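DNA polymerase III, beta subunit (Eubacterium rectale, PDB 3T0P) probably forms a ring-shaped, head-to-tail homodimeric sliding clamp around DNA that tethers DNA polymerases and other proteins and makes synthesis processive. Local coordinates at residues 120-125 against 220-225; 126-132 against 213-219. One frame throughout, in Å; residues are numbered along the deposited sequence. Where two conformers were deposited one is given.

Contact 1 (120-125 against 220-225); sequences PYVERN and TNNHIV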
loop_
_atom_site.group_PDB
_atom_site.type_symbol
_atom_site.label_atom_id
_atom_site.label_comp_id
_atom_site.label_asym_id
_atom_site.label_seq_id
_atom_site.Cartn_x
_atom_site.Cartn_y
_atom_site.Cartn_z
ATOM N N PRO B 120 -33.840 9.329 1.402
ATOM C CA PRO B 120 -35.296 9.284 1.616
ATOM C C PRO B 120 -35.672 8.729 2.986
ATOM O O PRO B 120 -34.880 8.010 3.611
ATOM C CB PRO B 120 -35.781 8.341 0.513
ATOM C CG PRO B 120 -34.603 7.470 0.224
ATOM C CD PRO B 120 -33.427 8.376 0.350
ATOM N N TYR B 121 -36.880 9.066 3.446
ATOM C CA TYR B 121 -37.429 8.496 4.659
ATOM C C TYR B 121 -37.752 7.026 4.359
ATOM O O TYR B 121 -38.289 6.711 3.286
ATOM C CB TYR B 121 -38.694 9.260 5.104
ATOM C CG TYR B 121 -39.533 8.497 6.107
ATOM C CD1 TYR B 121 -39.202 8.486 7.461
ATOM C CD2 TYR B 121 -40.623 7.735 5.695
ATOM C CE1 TYR B 121 -39.948 7.753 8.382
ATOM C CE2 TYR B 121 -41.380 7.002 6.609
ATOM C CZ TYR B 121 -41.047 7.025 7.955
ATOM O OH TYR B 121 -41.791 6.305 8.861
ATOM N N VAL B 122 -37.387 6.129 5.281
ATOM C CA VAL B 122 -37.640 4.695 5.133
ATOM C C VAL B 122 -38.358 4.255 6.394
ATOM O O VAL B 122 -37.827 4.445 7.498
ATOM C CB VAL B 122 -36.363 3.839 4.849
ATOM C CG1 VAL B 122 -36.719 2.370 4.633
ATOM C CG2 VAL B 122 -35.581 4.371 3.655
ATOM N N GLU B 123 -39.562 3.691 6.238
ATOM C CA GLU B 123 -40.332 3.224 7.383
ATOM C C GLU B 123 -39.612 2.056 8.054
ATOM O O GLU B 123 -39.171 1.127 7.383
ATOM C CB GLU B 123 -41.773 2.853 7.013
ATOM C CG GLU B 123 -42.673 2.870 8.240
ATOM C CD GLU B 123 -44.161 2.715 7.999
ATOM O OE1 GLU B 123 -44.813 3.726 7.649
ATOM O OE2 GLU B 123 -44.688 1.605 8.240
ATOM N N ARG B 124 -39.444 2.146 9.376
ATOM C CA ARG B 124 -38.763 1.131 10.166
ATOM C C ARG B 124 -39.778 0.174 10.753
ATOM O O ARG B 124 -40.484 0.511 11.709
ATOM C CB ARG B 124 -37.909 1.778 11.261
ATOM C CG ARG B 124 -36.560 2.253 10.757
ATOM C CD ARG B 124 -36.066 3.444 11.554
ATOM N NE ARG B 124 -34.677 3.797 11.247
ATOM C CZ ARG B 124 -34.282 4.470 10.169
ATOM N NH1 ARG B 124 -35.163 4.833 9.243
ATOM N NH2 ARG B 124 -33.003 4.768 9.997
ATOM N N ASN B 125 -39.872 -1.013 10.154
ATOM C CA ASN B 125 -40.776 -2.037 10.616
ATOM C C ASN B 125 -39.973 -2.972 11.501
ATOM O O ASN B 125 -39.419 -2.539 12.524
ATOM C CB ASN B 125 -41.457 -2.741 9.426
ATOM C CG ASN B 125 -42.225 -1.791 8.528
ATOM O OD1 ASN B 125 -42.943 -0.886 8.994
ATOM N ND2 ASN B 125 -42.061 -1.961 7.219
ATOM N N THR B 220 -37.206 -2.584 4.224
ATOM C CA THR B 220 -38.503 -1.999 3.921
ATOM C C THR B 220 -38.625 -1.752 2.435
ATOM O O THR B 220 -38.260 -0.680 1.923
ATOM C CB THR B 220 -38.782 -0.742 4.767
ATOM O OG1 THR B 220 -38.702 -1.102 6.149
ATOM C CG2 THR B 220 -40.192 -0.133 4.508
ATOM N N ASN B 221 -39.127 -2.828 1.766
ATOM C CA ASN B 221 -39.572 -3.038 0.382
ATOM C C ASN B 221 -38.506 -2.796 -0.689
ATOM O O ASN B 221 -38.119 -3.720 -1.394
ATOM C CB ASN B 221 -40.805 -2.149 0.074
ATOM C CG ASN B 221 -41.882 -2.137 1.148
ATOM O OD1 ASN B 221 -42.432 -3.181 1.532
ATOM N ND2 ASN B 221 -42.205 -0.946 1.650
ATOM N N ASN B 222 -38.131 -1.543 -0.873
ATOM C CA ASN B 222 -37.217 -1.078 -1.903
ATOM C C ASN B 222 -35.897 -0.639 -1.305
ATOM O O ASN B 222 -34.999 -0.241 -2.051
ATOM C CB ASN B 222 -37.865 0.116 -2.638
ATOM C CG ASN B 222 -39.369 0.035 -2.756
ATOM O OD1 ASN B 222 -40.108 0.742 -2.054
ATOM N ND2 ASN B 222 -39.852 -0.861 -3.611
ATOM N N HIS B 223 -35.795 -0.669 0.045
ATOM C CA HIS B 223 -34.628 -0.197 0.779
ATOM C C HIS B 223 -34.172 -1.120 1.906
ATOM O O HIS B 223 -34.953 -1.885 2.474
ATOM C CB HIS B 223 -34.925 1.185 1.376
ATOM C CG HIS B 223 -35.204 2.228 0.339
ATOM N ND1 HIS B 223 -34.183 2.947 -0.250
ATOM C CD2 HIS B 223 -36.374 2.590 -0.228
ATOM C CE1 HIS B 223 -34.767 3.742 -1.134
ATOM N NE2 HIS B 223 -36.083 3.558 -1.154
ATOM N N ILE B 224 -32.875 -1.039 2.204
ATOM C CA ILE B 224 -32.240 -1.698 3.334
ATOM C C ILE B 224 -31.555 -0.580 4.127
ATOM O O ILE B 224 -30.956 0.310 3.530
ATOM C CB ILE B 224 -31.302 -2.868 2.971
ATOM C CG1 ILE B 224 -30.809 -3.595 4.255
ATOM C CG2 ILE B 224 -30.135 -2.431 2.046
ATOM C CD1 ILE B 224 -30.281 -5.065 4.009
ATOM N N VAL B 225 -31.700 -0.604 5.453
ATOM C CA VAL B 225 -31.124 0.370 6.383
ATOM C C VAL B 225 -30.269 -0.386 7.404
ATOM O O VAL B 225 -30.702 -1.394 7.951
ATOM C CB VAL B 225 -32.233 1.231 7.065
ATOM C CG1 VAL B 225 -31.646 2.223 8.076
ATOM C CG2 VAL B 225 -33.106 1.948 6.028
HETATM O O HOH W 1 -38.296 -2.923 8.361
#
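P120 enters the contact at its edge: its CG lies 4.0 Å from CE1 of H223, an oblique approach to the imidazole. V122 points toward the other segment, its CG1 3.7 Å from T220 CB and 3.9 Å from both H223 CB and V225 CG2, while its CG2 lies over one face of the H223 ring. One side chain can reach all three because T220, H223 and V225 each turn the CA-to-CB bond toward 120-125. T220-H223 closes the hairpin of strands 214-220 and 223-228, T220 N donating to H223 O (2.9 Å) and H223 N to T220 O (3.1 Å). Segment 120-125, between strands 104-109 and 127-131, joins the N-terminal and central domains of the clamp and packs on this hairpin through V122 and T220. At E123 the contact turns polar: T220 OG1 donates to E123 O at 2.6 Å. R124 starts away from the hairpin, but its guanidinium folds back, NH2 lying 3.5 Å from V225 CG1 and forming a salt bridge with E227; NH1 makes a weak 3.2 Å bond to V122 O. Finally, N125 N donates to water 1 (3.1 Å), which in turn donates to T220 OG1 (2.9 Å).

Contact 2 (126-132 against 213-219); sequences ESIVLSQ and EDVVIYI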
loop_
_atom_site.group_PDB
_atom_site.type_symbol
_atom_site.label_atom_id
_atom_site.label_comp_id
_atom_site.label_asym_id
_atom_site.label_seq_id
_atom_site.Cartn_x
_atom_site.Cartn_y
_atom_site.Cartn_z
ATOM N N GLU B 126 -39.925 -4.240 11.117
ATOM C CA GLU B 126 -39.211 -5.296 11.801
ATOM C C GLU B 126 -37.702 -5.038 11.684
ATOM O O GLU B 126 -37.220 -4.674 10.612
ATOM C CB GLU B 126 -39.613 -6.642 11.185
ATOM C CG GLU B 126 -39.112 -7.858 11.937
ATOM C CD GLU B 126 -39.594 -9.196 11.398
ATOM O OE1 GLU B 126 -39.506 -9.417 10.169
ATOM O OE2 GLU B 126 -40.054 -10.028 12.213
ATOM N N SER B 127 -36.991 -5.163 12.804
ATOM C CA SER B 127 -35.544 -4.965 12.931
ATOM C C SER B 127 -34.832 -6.289 13.084
ATOM O O SER B 127 -35.335 -7.183 13.759
ATOM C CB SER B 127 -35.238 -4.103 14.145
ATOM O OG SER B 127 -35.852 -4.686 15.281
ATOM N N ILE B 128 -33.667 -6.412 12.474
ATOM C CA ILE B 128 -32.813 -7.588 12.549
ATOM C C ILE B 128 -31.508 -7.141 13.227
ATOM O O ILE B 128 -30.899 -6.173 12.790
ATOM C CB ILE B 128 -32.592 -8.184 11.125
ATOM C CG1 ILE B 128 -33.903 -8.763 10.549
ATOM C CG2 ILE B 128 -31.499 -9.246 11.108
ATOM C CD1 ILE B 128 -34.699 -7.811 9.543
ATOM N N VAL B 129 -31.070 -7.842 14.270
ATOM C CA VAL B 129 -29.818 -7.506 14.930
ATOM C C VAL B 129 -28.720 -8.566 14.629
ATOM O O VAL B 129 -28.904 -9.744 14.879
ATOM C CB VAL B 129 -29.996 -7.326 16.455
ATOM C CG1 VAL B 129 -28.664 -6.978 17.112
ATOM C CG2 VAL B 129 -31.035 -6.265 16.763
ATOM N N LEU B 130 -27.570 -8.101 14.180
ATOM C CA LEU B 130 -26.358 -8.902 13.964
ATOM C C LEU B 130 -25.206 -8.181 14.628
ATOM O O LEU B 130 -25.213 -6.938 14.669
ATOM C CB LEU B 130 -26.044 -9.078 12.450
ATOM C CG LEU B 130 -27.069 -9.767 11.578
ATOM C CD1 LEU B 130 -26.689 -9.648 10.125
ATOM C CD2 LEU B 130 -27.238 -11.219 11.953
ATOM N N SER B 131 -24.184 -8.914 15.094
ATOM C CA SER B 131 -23.000 -8.211 15.603
ATOM C C SER B 131 -22.287 -7.606 14.410
ATOM O O SER B 131 -22.493 -8.057 13.276
ATOM C CB SER B 131 -22.071 -9.133 16.403
ATOM O OG SER B 131 -21.426 -10.137 15.633
ATOM N N GLN B 132 -21.531 -6.540 14.644
ATOM C CA GLN B 132 -20.708 -5.912 13.631
ATOM C C GLN B 132 -19.792 -6.986 13.014
ATOM O O GLN B 132 -19.636 -7.032 11.794
ATOM C CB GLN B 132 -19.859 -4.796 14.262
ATOM C CG GLN B 132 -20.570 -3.469 14.425
ATOM C CD GLN B 132 -19.685 -2.421 15.052
ATOM O OE1 GLN B 132 -18.457 -2.560 15.150
ATOM N NE2 GLN B 132 -20.306 -1.381 15.561
ATOM N N GLU B 213 -20.405 -5.332 19.698
ATOM C CA GLU B 213 -21.224 -4.228 19.205
ATOM C C GLU B 213 -22.194 -4.764 18.172
ATOM O O GLU B 213 -21.855 -5.694 17.460
ATOM C CB GLU B 213 -20.343 -3.124 18.598
ATOM C CG GLU B 213 -19.652 -2.227 19.611
ATOM C CD GLU B 213 -18.909 -1.057 18.989
ATOM O OE1 GLU B 213 -17.787 -1.273 18.472
ATOM O OE2 GLU B 213 -19.451 0.073 19.007
ATOM N N ASP B 214 -23.382 -4.175 18.067
ATOM C CA ASP B 214 -24.413 -4.651 17.142
ATOM C C ASP B 214 -24.776 -3.669 16.022
ATOM O O ASP B 214 -24.604 -2.456 16.150
ATOM C CB ASP B 214 -25.679 -4.999 17.933
ATOM C CG ASP B 214 -25.528 -6.262 18.753
ATOM O OD1 ASP B 214 -24.984 -7.257 18.221
ATOM O OD2 ASP B 214 -25.982 -6.272 19.915
ATOM N N VAL B 215 -25.349 -4.221 14.968
ATOM C CA VAL B 215 -25.889 -3.527 13.803
ATOM C C VAL B 215 -27.395 -3.798 13.761
ATOM O O VAL B 215 -27.816 -4.961 13.823
ATOM C CB VAL B 215 -25.191 -3.946 12.460
ATOM C CG1 VAL B 215 -25.678 -3.072 11.294
ATOM C CG2 VAL B 215 -23.668 -3.810 12.592
ATOM N N VAL B 216 -28.209 -2.743 13.644
ATOM C CA VAL B 216 -29.664 -2.938 13.517
ATOM C C VAL B 216 -29.994 -2.769 12.027
ATOM O O VAL B 216 -29.570 -1.802 11.391
ATOM C CB VAL B 216 -30.491 -2.017 14.450
ATOM C CG1 VAL B 216 -31.993 -2.302 14.312
ATOM C CG2 VAL B 216 -30.054 -2.186 15.905
ATOM N N ILE B 217 -30.669 -3.747 11.453
ATOM C CA ILE B 217 -30.975 -3.733 10.022
ATOM C C ILE B 217 -32.499 -3.662 9.800
ATOM O O ILE B 217 -33.243 -4.381 10.456
ATOM C CB ILE B 217 -30.337 -4.987 9.332
ATOM C CG1 ILE B 217 -28.789 -4.970 9.479
ATOM C CG2 ILE B 217 -30.720 -5.089 7.831
ATOM C CD1 ILE B 217 -28.083 -6.308 9.142
ATOM N N TYR B 218 -32.946 -2.816 8.861
ATOM C CA TYR B 218 -34.360 -2.724 8.463
ATOM C C TYR B 218 -34.461 -2.966 6.988
ATOM O O TYR B 218 -33.698 -2.372 6.229
ATOM C CB TYR B 218 -34.972 -1.348 8.797
ATOM C CG TYR B 218 -34.986 -1.008 10.263
ATOM C CD1 TYR B 218 -36.026 -1.429 11.086
ATOM C CD2 TYR B 218 -33.950 -0.281 10.838
ATOM C CE1 TYR B 218 -36.040 -1.122 12.444
ATOM C CE2 TYR B 218 -33.955 0.035 12.192
ATOM C CZ TYR B 218 -35.009 -0.377 12.988
ATOM O OH TYR B 218 -35.025 -0.055 14.320
ATOM N N ILE B 219 -35.383 -3.841 6.577
ATOM C CA ILE B 219 -35.624 -4.167 5.179
ATOM C C ILE B 219 -37.059 -3.744 4.878
ATOM O O ILE B 219 -38.000 -4.382 5.336
ATOM C CB ILE B 219 -35.314 -5.663 4.888
ATOM C CG1 ILE B 219 -33.812 -5.967 5.137
ATOM C CG2 ILE B 219 -35.665 -5.975 3.463
ATOM C CD1 ILE B 219 -33.429 -7.436 5.286
HETATM O O HOH W 1 -38.296 -2.923 8.361
HETATM O O HOH W 2 -22.699 -0.905 16.351
#
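Two antiparallel strands, 127-131 and 214-219, pair at the central-domain end of a sheet shared with the N-terminal domain, in which 127-131 is the outermost strand of this chain; their axes approach to 4.5 Å at 154°. Two hydrogen-bonded pairs carry the ladder: I128 N donates to I217 O (2.9 Å) and I217 N to I128 O (2.8 Å), then L130 N to V215 O (3.2 Å) and V215 N to L130 O (2.7 Å), all with N-H...O angles of 157° or more. Between them, V129 and V216 form a non-hydrogen-bonded pair; V216 makes its backbone bonds with E227 of strand 223-228, and V129 N has a weak bond to Y188 OH. Buried I128, L130, V215 and I217 share one face, where L130 CD1 meets I217 CD1 at 3.8 Å. At one end, E126 O accepts from water 1 (3.0 Å), and its carboxylate bonds D189 N and forms a salt bridge with K191. At the other, S131 is the N-cap residue of helix 132-140, its OG hydrogen-bonded to T134 OG1. Q132 N donates to E213 O (3.0 Å), Q132 OE1 accepts from G209 N, and water 2 links Q132 NE2 (2.6 Å) to D214 O (2.5 Å).

Contact 2 pairs neighbouring strands through a regular backbone ladder and buries 694 Å², with one apolar face inward. Contact 1 buries 358 Å² and sets an irregular loop against a hairpin turn and the start of strand 223-228, relying mainly on side chains. It is the more superficial: its centre lies about 20 Å from the chain's centre against about 16 Å for contact 2, and 4 of its 8 touching residues are exposed, against 2 of 14. The two are continuous on both sides: N125 leads into E126, and strands 214-220 and 223-228 are adjacent, joined by a probable V225 N to Y218 O hydrogen bond (2.8 Å). Y218 CD2 also packs 3.6 Å from R124 CG, and water 1 belongs to both.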